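Local atomic coordinates of aminotransferase (Psychrobacter arcticus 273-4, PDB entry 3IF2), a protein that probably catalyses amino-group transfer between amino acids and 2-oxo acids, possibly valine and pyruvate, using bound pyridoxal 5'-phosphate as cofactor. Residues 18-23 and 392-397; 169-174 and 193-198; 342-347 and 366-371; 380-385 and 434-439. All blocks are in the same frame, centred on the assembly; numbering follows the deposited sequence. Where two conformers were deposited one is given.

Contact 1: residues 18-23 and 392-397; sequences SQLMDD and LIVPSE
Leu20, on helix 16-29, fits its forked end against Val394 and Pro395 of the short strand 394-395. From CB, which is directed at residues 392-397, CG continues anti to the backbone N (chi1 -178°) and lies beside the carbonyl carbon, a setting that presents both methyls to the strand. At the fork the two methyls part. CD1 comes up against ring atom CD of Pro395 at 3.8 Å, while CD2 reaches Val394 CG1 at 3.6 Å, the leucine and valine side chains crossing at about a right angle. One turn further on, the carbonyl O of Asp23 lies 4.1 Å from Leu392 CD2 of the short strand 391-392, a looser touch. Tyr383 of helix 379-388 and Tyr398 also lean on Leu20, and Arg416 of strand 414-418 pairs with Val394 through the backbone. Helix 16-29, near the N-terminus, is thereby packed on the edge strand of the C-terminal sheet, as in fold-type I aminotransferases, whose N-terminal part joins the small domain. No hydrogen bond links the two segments; across them the contact is van der Waals packing, and the fit depends on how closely Leu20 matches Val394 and Pro395.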
# COMPACT_ATOMS: atom_id res chain seq x y z
N SER A 18 -1.74 12.50 -15.27
CA SER A 18 -0.33 12.03 -15.24
C SER A 18 0.66 13.11 -15.77
O SER A 18 1.73 13.29 -15.18
CB SER A 18 -0.13 10.67 -15.94
OG SER A 18 -0.20 10.79 -17.34
N GLN A 19 0.29 13.83 -16.84
CA GLN A 19 1.13 14.93 -17.38
C GLN A 19 1.23 16.12 -16.40
O GLN A 19 2.30 16.71 -16.25
CB GLN A 19 0.70 15.35 -18.81
CG GLN A 19 1.17 14.34 -19.88
CD GLN A 19 0.55 14.50 -21.29
OE1 GLN A 19 -0.10 15.50 -21.61
NE2 GLN A 19 0.76 13.49 -22.14
N LEU A 20 0.14 16.44 -15.72
CA LEU A 20 0.14 17.47 -14.68
C LEU A 20 1.02 16.99 -13.51
O LEU A 20 1.89 17.74 -13.05
CB LEU A 20 -1.30 17.78 -14.21
CG LEU A 20 -1.58 18.86 -13.15
CD1 LEU A 20 -1.28 20.28 -13.66
CD2 LEU A 20 -3.02 18.77 -12.67
N MSE A 21 0.84 15.75 -13.05
CA MSE A 21 1.64 15.17 -11.96
C MSE A 21 3.14 15.10 -12.28
O MSE A 21 3.95 15.27 -11.37
CB MSE A 21 1.11 13.79 -11.51
CG MSE A 21 -0.26 13.82 -10.82
SE MSE A 21 -0.42 15.16 -9.37
CE MSE A 21 0.80 14.24 -8.06
N ASP A 22 3.48 14.89 -13.55
CA ASP A 22 4.89 14.90 -14.00
C ASP A 22 5.49 16.30 -13.90
O ASP A 22 6.60 16.45 -13.38
CB ASP A 22 5.03 14.36 -15.45
CG ASP A 22 4.79 12.84 -15.56
OD1 ASP A 22 5.01 12.09 -14.58
OD2 ASP A 22 4.39 12.40 -16.65
N ASP A 23 4.77 17.31 -14.38
CA ASP A 23 5.22 18.72 -14.29
C ASP A 23 5.41 19.19 -12.84
O ASP A 23 6.35 19.92 -12.54
CB ASP A 23 4.25 19.65 -15.02
CG ASP A 23 4.24 19.44 -16.53
OD1 ASP A 23 5.01 18.61 -17.05
OD2 ASP A 23 3.46 20.12 -17.21
N LEU A 392 3.50 27.68 -9.89
CA LEU A 392 2.70 26.48 -10.15
C LEU A 392 1.43 26.43 -9.32
O LEU A 392 1.50 26.49 -8.11
CB LEU A 392 3.53 25.21 -9.93
CG LEU A 392 4.42 24.80 -11.12
CD1 LEU A 392 5.51 25.82 -11.42
CD2 LEU A 392 5.04 23.43 -10.86
N ILE A 393 0.29 26.34 -9.99
CA ILE A 393 -1.03 26.16 -9.38
C ILE A 393 -1.65 24.93 -10.07
O ILE A 393 -0.98 24.30 -10.86
CB ILE A 393 -1.88 27.47 -9.46
CG1 ILE A 393 -2.09 27.99 -10.90
CG2 ILE A 393 -1.18 28.58 -8.67
CD1 ILE A 393 -2.99 27.17 -11.79
N VAL A 394 -2.89 24.56 -9.74
CA VAL A 394 -3.57 23.44 -10.41
C VAL A 394 -4.82 23.97 -11.16
O VAL A 394 -5.65 24.67 -10.54
CB VAL A 394 -3.94 22.31 -9.44
CG1 VAL A 394 -4.38 21.07 -10.21
CG2 VAL A 394 -2.73 21.94 -8.57
N PRO A 395 -4.97 23.66 -12.47
CA PRO A 395 -6.16 24.13 -13.21
C PRO A 395 -7.40 23.31 -12.85
O PRO A 395 -7.30 22.13 -12.49
CB PRO A 395 -5.76 23.94 -14.68
CG PRO A 395 -4.86 22.78 -14.68
CD PRO A 395 -4.14 22.77 -13.32
N SER A 396 -8.56 23.95 -12.94
CA SER A 396 -9.84 23.34 -12.57
C SER A 396 -10.37 22.16 -13.40
O SER A 396 -11.14 21.36 -12.87
CB SER A 396 -10.94 24.42 -12.56
OG SER A 396 -10.96 25.21 -13.76
N GLU A 397 -9.98 22.05 -14.66
CA GLU A 397 -10.53 20.99 -15.50
C GLU A 397 -10.29 19.54 -15.05
O GLU A 397 -10.97 18.65 -15.54
CB GLU A 397 -10.17 21.20 -16.97
CG GLU A 397 -8.73 20.94 -17.38
CD GLU A 397 -8.56 21.10 -18.89
OE1 GLU A 397 -8.55 22.27 -19.37
OE2 GLU A 397 -8.46 20.05 -19.58

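Contact 2: residues 169-174 and 193-198; sequences AAVLPH and FEALEN
The chain leaving strand 168-170 runs extended past the short helix 193-197, the CA atoms of Val171 and Leu196 coming within 6.2 Å of each other. Val171 aims its CB at the helix and divides its two methyls between neighbouring residues. CG1, anti to the backbone N (chi1 180°), meets Ala195 CB at 4.0 Å and also lies near the helix backbone, 4.2 Å from Leu196 N. CG2 rests on Leu196 CB, likewise at 4.0 Å, the two side chains crossing at about a right angle. Leu196 also packs against Leu231 and Ile234 of helix 225-237 and Leu148 of strand 142-149, and Val171 touches Leu148 too. The helix is closed off by its own polar end: Asn198 ND2 gives a 2.8 Å hydrogen bond to Glu194 O, with an N-H...O angle of 166° and the acceptor close to the amide plane. With an alanine in place of Val171, both methyls would be gone and a gap is likely to open beside Ala195 and Leu196, leaving the short helix less firmly seated. Across the segments this is aliphatic packing at the strand's end; Phe193 stacking on His230 and a Glu197-Arg237 salt bridge also place the helix.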
# COMPACT_ATOMS: atom_id res chain seq x y z
N ALA A 169 -20.57 8.95 -11.45
CA ALA A 169 -21.75 9.69 -11.88
C ALA A 169 -21.61 10.96 -11.05
O ALA A 169 -21.68 10.90 -9.82
CB ALA A 169 -23.01 8.96 -11.54
N ALA A 170 -21.35 12.09 -11.70
CA ALA A 170 -21.12 13.35 -11.00
C ALA A 170 -22.30 14.28 -11.22
O ALA A 170 -22.83 14.35 -12.33
CB ALA A 170 -19.88 13.96 -11.52
N VAL A 171 -22.73 14.98 -10.16
CA VAL A 171 -23.82 15.96 -10.24
C VAL A 171 -23.18 17.35 -10.19
O VAL A 171 -22.33 17.62 -9.32
CB VAL A 171 -24.85 15.79 -9.11
CG1 VAL A 171 -25.97 16.85 -9.23
CG2 VAL A 171 -25.43 14.39 -9.17
N LEU A 172 -23.56 18.23 -11.12
CA LEU A 172 -23.02 19.59 -11.17
C LEU A 172 -23.59 20.44 -10.03
O LEU A 172 -24.70 20.19 -9.55
CB LEU A 172 -23.30 20.26 -12.52
CG LEU A 172 -22.75 19.55 -13.78
CD1 LEU A 172 -22.61 20.58 -14.88
CD2 LEU A 172 -21.41 18.87 -13.58
N PRO A 173 -22.83 21.47 -9.60
CA PRO A 173 -23.30 22.28 -8.48
C PRO A 173 -24.15 23.50 -8.81
O PRO A 173 -24.10 23.99 -9.95
CB PRO A 173 -21.98 22.81 -7.91
CG PRO A 173 -21.15 23.06 -9.15
CD PRO A 173 -21.53 21.97 -10.11
N HIS A 174 -24.95 23.93 -7.82
CA HIS A 174 -25.64 25.22 -7.86
C HIS A 174 -24.61 26.14 -7.19
O HIS A 174 -23.82 25.69 -6.35
CB HIS A 174 -26.99 25.24 -7.10
CG HIS A 174 -28.15 24.68 -7.88
ND1 HIS A 174 -29.24 24.10 -7.26
CD2 HIS A 174 -28.39 24.61 -9.21
CE1 HIS A 174 -30.11 23.72 -8.18
NE2 HIS A 174 -29.61 24.00 -9.37
N PHE A 193 -30.16 18.91 -5.49
CA PHE A 193 -30.97 17.72 -5.17
C PHE A 193 -32.01 17.38 -6.23
O PHE A 193 -32.37 16.21 -6.35
CB PHE A 193 -31.60 17.80 -3.76
CG PHE A 193 -30.58 17.65 -2.62
CD1 PHE A 193 -30.03 16.39 -2.31
CD2 PHE A 193 -30.18 18.76 -1.86
CE1 PHE A 193 -29.10 16.24 -1.29
CE2 PHE A 193 -29.25 18.62 -0.82
CZ PHE A 193 -28.70 17.36 -0.54
N GLU A 194 -32.49 18.37 -7.00
CA GLU A 194 -33.43 18.14 -8.13
C GLU A 194 -32.75 17.19 -9.14
O GLU A 194 -33.29 16.12 -9.44
CB GLU A 194 -33.86 19.47 -8.80
CG GLU A 194 -34.89 19.35 -9.92
N ALA A 195 -31.55 17.57 -9.58
CA ALA A 195 -30.75 16.80 -10.54
C ALA A 195 -30.32 15.42 -10.03
O ALA A 195 -30.43 14.43 -10.75
CB ALA A 195 -29.52 17.59 -10.94
N LEU A 196 -29.85 15.37 -8.78
CA LEU A 196 -29.35 14.12 -8.17
C LEU A 196 -30.45 13.08 -7.93
O LEU A 196 -30.31 11.91 -8.33
CB LEU A 196 -28.63 14.43 -6.83
CG LEU A 196 -27.98 13.33 -5.98
CD1 LEU A 196 -26.99 13.96 -4.98
CD2 LEU A 196 -28.96 12.42 -5.23
N GLU A 197 -31.55 13.53 -7.33
CA GLU A 197 -32.64 12.64 -6.90
C GLU A 197 -33.42 12.06 -8.10
O GLU A 197 -34.04 11.01 -7.96
CB GLU A 197 -33.52 13.40 -5.88
CG GLU A 197 -34.20 12.58 -4.76
CD GLU A 197 -34.33 13.39 -3.43
OE1 GLU A 197 -34.14 14.63 -3.41
OE2 GLU A 197 -34.62 12.76 -2.38
N ASN A 198 -33.33 12.74 -9.25
CA ASN A 198 -33.91 12.31 -10.53
C ASN A 198 -32.91 11.68 -11.51
O ASN A 198 -33.30 11.31 -12.62
CB ASN A 198 -34.64 13.50 -11.20
CG ASN A 198 -35.89 13.91 -10.46
OD1 ASN A 198 -36.93 13.22 -10.54
ND2 ASN A 198 -35.82 15.03 -9.74

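Contact 3: residues 342-347 and 366-371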
# COMPACT_ATOMS: atom_id res chain seq x y z
N THR A 342 -6.53 33.59 5.45
CA THR A 342 -6.81 35.01 5.64
C THR A 342 -5.77 35.90 4.96
O THR A 342 -6.12 36.87 4.26
CB THR A 342 -6.89 35.36 7.15
OG1 THR A 342 -7.88 34.52 7.75
CG2 THR A 342 -7.23 36.86 7.41
N LEU A 343 -4.51 35.58 5.19
CA LEU A 343 -3.37 36.25 4.56
C LEU A 343 -3.46 36.16 3.03
O LEU A 343 -3.25 37.15 2.35
CB LEU A 343 -2.06 35.59 5.02
CG LEU A 343 -0.71 36.03 4.46
CD1 LEU A 343 -0.44 37.56 4.76
CD2 LEU A 343 0.37 35.09 5.04
N ALA A 344 -3.76 34.96 2.52
CA ALA A 344 -3.90 34.72 1.08
C ALA A 344 -5.04 35.56 0.47
O ALA A 344 -4.84 36.18 -0.57
CB ALA A 344 -4.09 33.22 0.78
N VAL A 345 -6.20 35.60 1.13
CA VAL A 345 -7.36 36.41 0.67
C VAL A 345 -7.01 37.91 0.58
O VAL A 345 -7.36 38.57 -0.40
CB VAL A 345 -8.64 36.23 1.56
CG1 VAL A 345 -9.76 37.22 1.18
CG2 VAL A 345 -9.15 34.80 1.51
N LYS A 346 -6.33 38.42 1.63
CA LYS A 346 -5.85 39.81 1.72
C LYS A 346 -5.04 40.11 0.46
O LYS A 346 -5.39 41.03 -0.30
CB LYS A 346 -4.97 39.98 2.99
CG LYS A 346 -4.26 41.32 3.34
CD LYS A 346 -5.03 42.17 4.36
CE LYS A 346 -4.08 43.02 5.26
NZ LYS A 346 -3.11 43.87 4.49
N LEU A 347 -4.02 39.28 0.23
CA LEU A 347 -3.11 39.42 -0.92
C LEU A 347 -3.81 39.32 -2.28
O LEU A 347 -3.51 40.10 -3.18
CB LEU A 347 -1.95 38.42 -0.85
CG LEU A 347 -0.98 38.51 0.34
CD1 LEU A 347 -0.05 37.28 0.27
CD2 LEU A 347 -0.20 39.82 0.41
N ILE A 366 -6.88 22.99 2.99
CA ILE A 366 -5.66 23.78 2.92
C ILE A 366 -5.44 24.49 1.58
O ILE A 366 -4.29 24.75 1.19
CB ILE A 366 -4.44 22.84 3.28
CG1 ILE A 366 -4.21 21.73 2.23
CG2 ILE A 366 -4.68 22.19 4.67
CD1 ILE A 366 -2.97 20.85 2.48
N PHE A 367 -6.54 24.81 0.91
CA PHE A 367 -6.52 25.42 -0.42
C PHE A 367 -7.49 26.58 -0.55
O PHE A 367 -8.49 26.61 0.16
CB PHE A 367 -6.98 24.42 -1.49
CG PHE A 367 -6.32 23.08 -1.41
CD1 PHE A 367 -5.02 22.89 -1.89
CD2 PHE A 367 -6.99 21.99 -0.85
CE1 PHE A 367 -4.39 21.64 -1.80
CE2 PHE A 367 -6.37 20.73 -0.77
CZ PHE A 367 -5.07 20.55 -1.25
N LEU A 368 -7.17 27.51 -1.44
CA LEU A 368 -8.13 28.53 -1.91
C LEU A 368 -8.50 28.17 -3.38
O LEU A 368 -7.62 27.79 -4.20
CB LEU A 368 -7.61 29.98 -1.77
CG LEU A 368 -7.61 30.57 -0.34
CD1 LEU A 368 -6.92 31.90 -0.32
CD2 LEU A 368 -8.99 30.71 0.24
N TRP A 369 -9.79 28.25 -3.69
CA TRP A 369 -10.34 27.94 -5.01
C TRP A 369 -10.78 29.27 -5.62
O TRP A 369 -11.74 29.87 -5.13
CB TRP A 369 -11.50 26.97 -4.83
CG TRP A 369 -12.20 26.47 -6.06
CD1 TRP A 369 -13.47 26.77 -6.46
CD2 TRP A 369 -11.69 25.54 -7.01
NE1 TRP A 369 -13.77 26.10 -7.60
CE2 TRP A 369 -12.70 25.35 -7.97
CE3 TRP A 369 -10.47 24.86 -7.16
CZ2 TRP A 369 -12.55 24.49 -9.06
CZ3 TRP A 369 -10.31 24.01 -8.26
CH2 TRP A 369 -11.35 23.83 -9.19
N LEU A 370 -10.05 29.70 -6.65
CA LEU A 370 -10.23 31.00 -7.31
C LEU A 370 -10.99 30.83 -8.61
O LEU A 370 -10.63 29.96 -9.40
CB LEU A 370 -8.86 31.65 -7.61
CG LEU A 370 -8.05 32.30 -6.47
CD1 LEU A 370 -8.04 31.49 -5.20
CD2 LEU A 370 -6.62 32.59 -6.91
N TRP A 371 -12.04 31.65 -8.81
CA TRP A 371 -12.88 31.66 -10.03
C TRP A 371 -12.76 33.01 -10.77
O TRP A 371 -13.21 34.03 -10.27
CB TRP A 371 -14.34 31.35 -9.65
CG TRP A 371 -15.37 31.45 -10.77
CD1 TRP A 371 -15.18 31.25 -12.11
CD2 TRP A 371 -16.78 31.65 -10.60
NE1 TRP A 371 -16.36 31.39 -12.80
CE2 TRP A 371 -17.37 31.62 -11.90
CE3 TRP A 371 -17.61 31.86 -9.49
CZ2 TRP A 371 -18.75 31.80 -12.11
CZ3 TRP A 371 -18.99 32.05 -9.70
CH2 TRP A 371 -19.54 32.03 -11.01
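Ala344 and Val345 of the long helix 324-351 receive the end of Leu368 from strand 367-372. Along the helix, Thr342 binds back to Gln338 O through OG1, and its own carbonyl accepts Lys346 N at 3.1 Å, a regular helical bond. Leu343 turns to another neighbour, Glu423 at the start of helix 423-441. Ala344 points its CB at the strand and meets Leu368 CD1 at 3.3 Å, closer than methyls normally pack, and the exact value is doubtful at this resolution. Leu368 gets there because its CG stands anti to the carbonyl carbon (chi1 -76°) and CD1 continues anti to CA (chi2 173°), which extends this methyl to the helix. This is helix-on-sheet packing of the C-terminal domain of a fold-type I aminotransferase: strand 367-372 lies inside an antiparallel run between 357-360 and 414-418, with Met417 pairing with Leu368 through the backbone, and the helix covers the face to which Leu368 points. Phe367 and Trp369 leave the strand on its opposite face, where Phe367 touches Asn217, which binds pyridoxal 5'-phosphate, and Trp369 touches Pro218. Next in the helix, Val345 offers the same Leu368 CD1 two further neighbours, its backbone N at 4.0 Å and its CG2 at 4.1 Å; the valine and leucine side chains cross at about a right angle. Leu347, a turn on from Leu343, closes against Ile427 and Ile430 of helix 423-441.

Contact 4: residues 380-385 and 434-439; sequences LDLYER and GEVVRE
Leu382 presents its fork to Val436 and Val437 in two different attitudes, oblique to the first and at about a right angle to the second. Its CB leaves the backbone to the side of helix 423-441; CG set anti to the backbone N (chi1 -179°) brings the methyls within range. CD1 meets Val436 CG1 at 3.8 Å and lies 4.2 Å from Val437 CG2, while CD2 touches that same Val437 CG2 at 4.1 Å. Val437 CG2 thus sits against both prongs of the leucine, and Val436, pointing at helix 379-388, meets one. Two helices of the C-terminal domain are joined here above its sheet, for Leu382 and Val437 both also rest on Phe372 of strand 367-372. Outside this apolar patch, Arg385 points its CB at helix 423-441, and its guanidinium is held by a salt bridge within its own helix, NE to Asp381 OD1 at 3.3 Å. The N-H...O line is almost straight at 179° and lies in the guanidinium plane, yet it reaches the carboxylate from above, 47° out of that group's plane. Glu439, of opposite charge, stays apart, its OE1 5.6 Å from Arg385 NH1, and is likely to add at most a weak attraction between the helices.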
# COMPACT_ATOMS: atom_id res chain seq x y z
N LEU A 380 -6.40 25.94 -17.87
CA LEU A 380 -5.31 25.04 -18.32
C LEU A 380 -4.22 25.84 -19.05
O LEU A 380 -3.04 25.49 -18.96
CB LEU A 380 -5.81 23.92 -19.23
CG LEU A 380 -4.74 22.91 -19.76
CD1 LEU A 380 -3.92 22.28 -18.60
CD2 LEU A 380 -5.35 21.84 -20.68
N ASP A 381 -4.64 26.88 -19.78
CA ASP A 381 -3.75 27.78 -20.51
C ASP A 381 -3.06 28.74 -19.52
O ASP A 381 -1.86 29.00 -19.65
CB ASP A 381 -4.54 28.56 -21.57
CG ASP A 381 -3.73 28.87 -22.81
OD1 ASP A 381 -2.57 29.34 -22.69
OD2 ASP A 381 -4.29 28.64 -23.91
N LEU A 382 -3.82 29.25 -18.55
CA LEU A 382 -3.26 30.07 -17.46
C LEU A 382 -2.17 29.29 -16.72
O LEU A 382 -1.10 29.82 -16.48
CB LEU A 382 -4.35 30.51 -16.46
CG LEU A 382 -3.96 31.38 -15.26
CD1 LEU A 382 -3.23 32.61 -15.76
CD2 LEU A 382 -5.20 31.76 -14.42
N TYR A 383 -2.44 28.04 -16.39
CA TYR A 383 -1.45 27.15 -15.75
C TYR A 383 -0.12 27.08 -16.51
O TYR A 383 0.94 27.15 -15.89
CB TYR A 383 -2.04 25.74 -15.54
CG TYR A 383 -1.03 24.64 -15.35
CD1 TYR A 383 -0.47 24.38 -14.09
CD2 TYR A 383 -0.62 23.84 -16.43
CE1 TYR A 383 0.48 23.35 -13.92
CE2 TYR A 383 0.33 22.82 -16.27
CZ TYR A 383 0.87 22.59 -15.02
OH TYR A 383 1.79 21.59 -14.88
N GLU A 384 -0.19 26.95 -17.84
CA GLU A 384 1.01 26.87 -18.69
C GLU A 384 1.80 28.18 -18.66
O GLU A 384 3.03 28.15 -18.60
CB GLU A 384 0.65 26.53 -20.16
CG GLU A 384 0.03 25.13 -20.38
CD GLU A 384 0.97 23.94 -20.13
OE1 GLU A 384 2.20 24.10 -20.26
OE2 GLU A 384 0.45 22.83 -19.83
N ARG A 385 1.10 29.30 -18.71
CA ARG A 385 1.74 30.63 -18.68
C ARG A 385 2.42 30.92 -17.35
O ARG A 385 3.54 31.43 -17.34
CB ARG A 385 0.73 31.73 -18.99
CG ARG A 385 0.30 31.73 -20.45
CD ARG A 385 -0.97 32.53 -20.62
NE ARG A 385 -1.53 32.35 -21.96
CZ ARG A 385 -1.67 33.28 -22.91
NH1 ARG A 385 -1.34 34.57 -22.72
NH2 ARG A 385 -2.20 32.90 -24.07
N GLY A 434 -1.48 37.84 -10.12
CA GLY A 434 -2.13 39.12 -10.31
C GLY A 434 -1.73 39.81 -11.60
O GLY A 434 -2.59 40.28 -12.35
N GLU A 435 -0.42 39.86 -11.87
CA GLU A 435 0.11 40.53 -13.07
C GLU A 435 -0.40 39.85 -14.34
O GLU A 435 -1.00 40.51 -15.18
CB GLU A 435 1.64 40.61 -13.04
CG GLU A 435 2.17 41.67 -12.05
CD GLU A 435 3.66 41.57 -11.74
OE1 GLU A 435 4.18 40.43 -11.62
OE2 GLU A 435 4.31 42.63 -11.58
N VAL A 436 -0.24 38.53 -14.41
CA VAL A 436 -0.67 37.75 -15.59
C VAL A 436 -2.18 37.90 -15.87
O VAL A 436 -2.56 38.20 -17.02
CB VAL A 436 -0.23 36.27 -15.50
CG1 VAL A 436 -0.84 35.43 -16.63
CG2 VAL A 436 1.30 36.17 -15.51
N VAL A 437 -3.00 37.75 -14.83
CA VAL A 437 -4.47 37.81 -14.95
C VAL A 437 -4.99 39.22 -15.26
O VAL A 437 -5.88 39.37 -16.09
CB VAL A 437 -5.18 37.23 -13.69
CG1 VAL A 437 -6.69 37.51 -13.72
CG2 VAL A 437 -4.92 35.72 -13.58
N ARG A 438 -4.45 40.24 -14.60
CA ARG A 438 -4.85 41.62 -14.89
C ARG A 438 -4.54 41.97 -16.35
O ARG A 438 -5.39 42.53 -17.03
CB ARG A 438 -4.16 42.63 -13.97
CG ARG A 438 -4.71 42.71 -12.54
CD ARG A 438 -4.26 44.02 -11.85
NE ARG A 438 -2.82 44.25 -11.95
CZ ARG A 438 -1.87 43.72 -11.17
NH1 ARG A 438 -2.17 42.89 -10.15
NH2 ARG A 438 -0.59 44.01 -11.41
N GLU A 439 -3.35 41.59 -16.81
CA GLU A 439 -2.89 41.82 -18.19
C GLU A 439 -3.86 41.17 -19.21
O GLU A 439 -4.14 41.77 -20.26
CB GLU A 439 -1.43 41.33 -18.35
CG GLU A 439 -0.67 41.73 -19.61
CD GLU A 439 -1.04 40.96 -20.86
OE1 GLU A 439 -1.53 39.81 -20.78
OE2 GLU A 439 -0.82 41.50 -21.96

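Contacts 1, 3 and 4 lie round the C-terminal sheet, and contact 1 joins the other two. It touches contact 4 through Tyr383, whose OH is 3.2 Å from Asp23 OD2, probably a hydrogen bond, and whose CZ is 3.4 Å from Leu20 CD1. It touches contact 3 where Ser396 CB meets Trp369 CH2 at 3.4 Å. Contacts 3 and 4 do not touch, though strand 367-372 leads into helix 379-388. Contact 2 stands apart on the large sheet, its centre about 27 Å from those of contacts 1 and 3. Contacts 1 and 3 approach the cofactor pocket: Phe367 touches Asn217, and the Val394 side chain is about 8 Å from that of Asn217 and about 11 Å from pyridoxal phosphate.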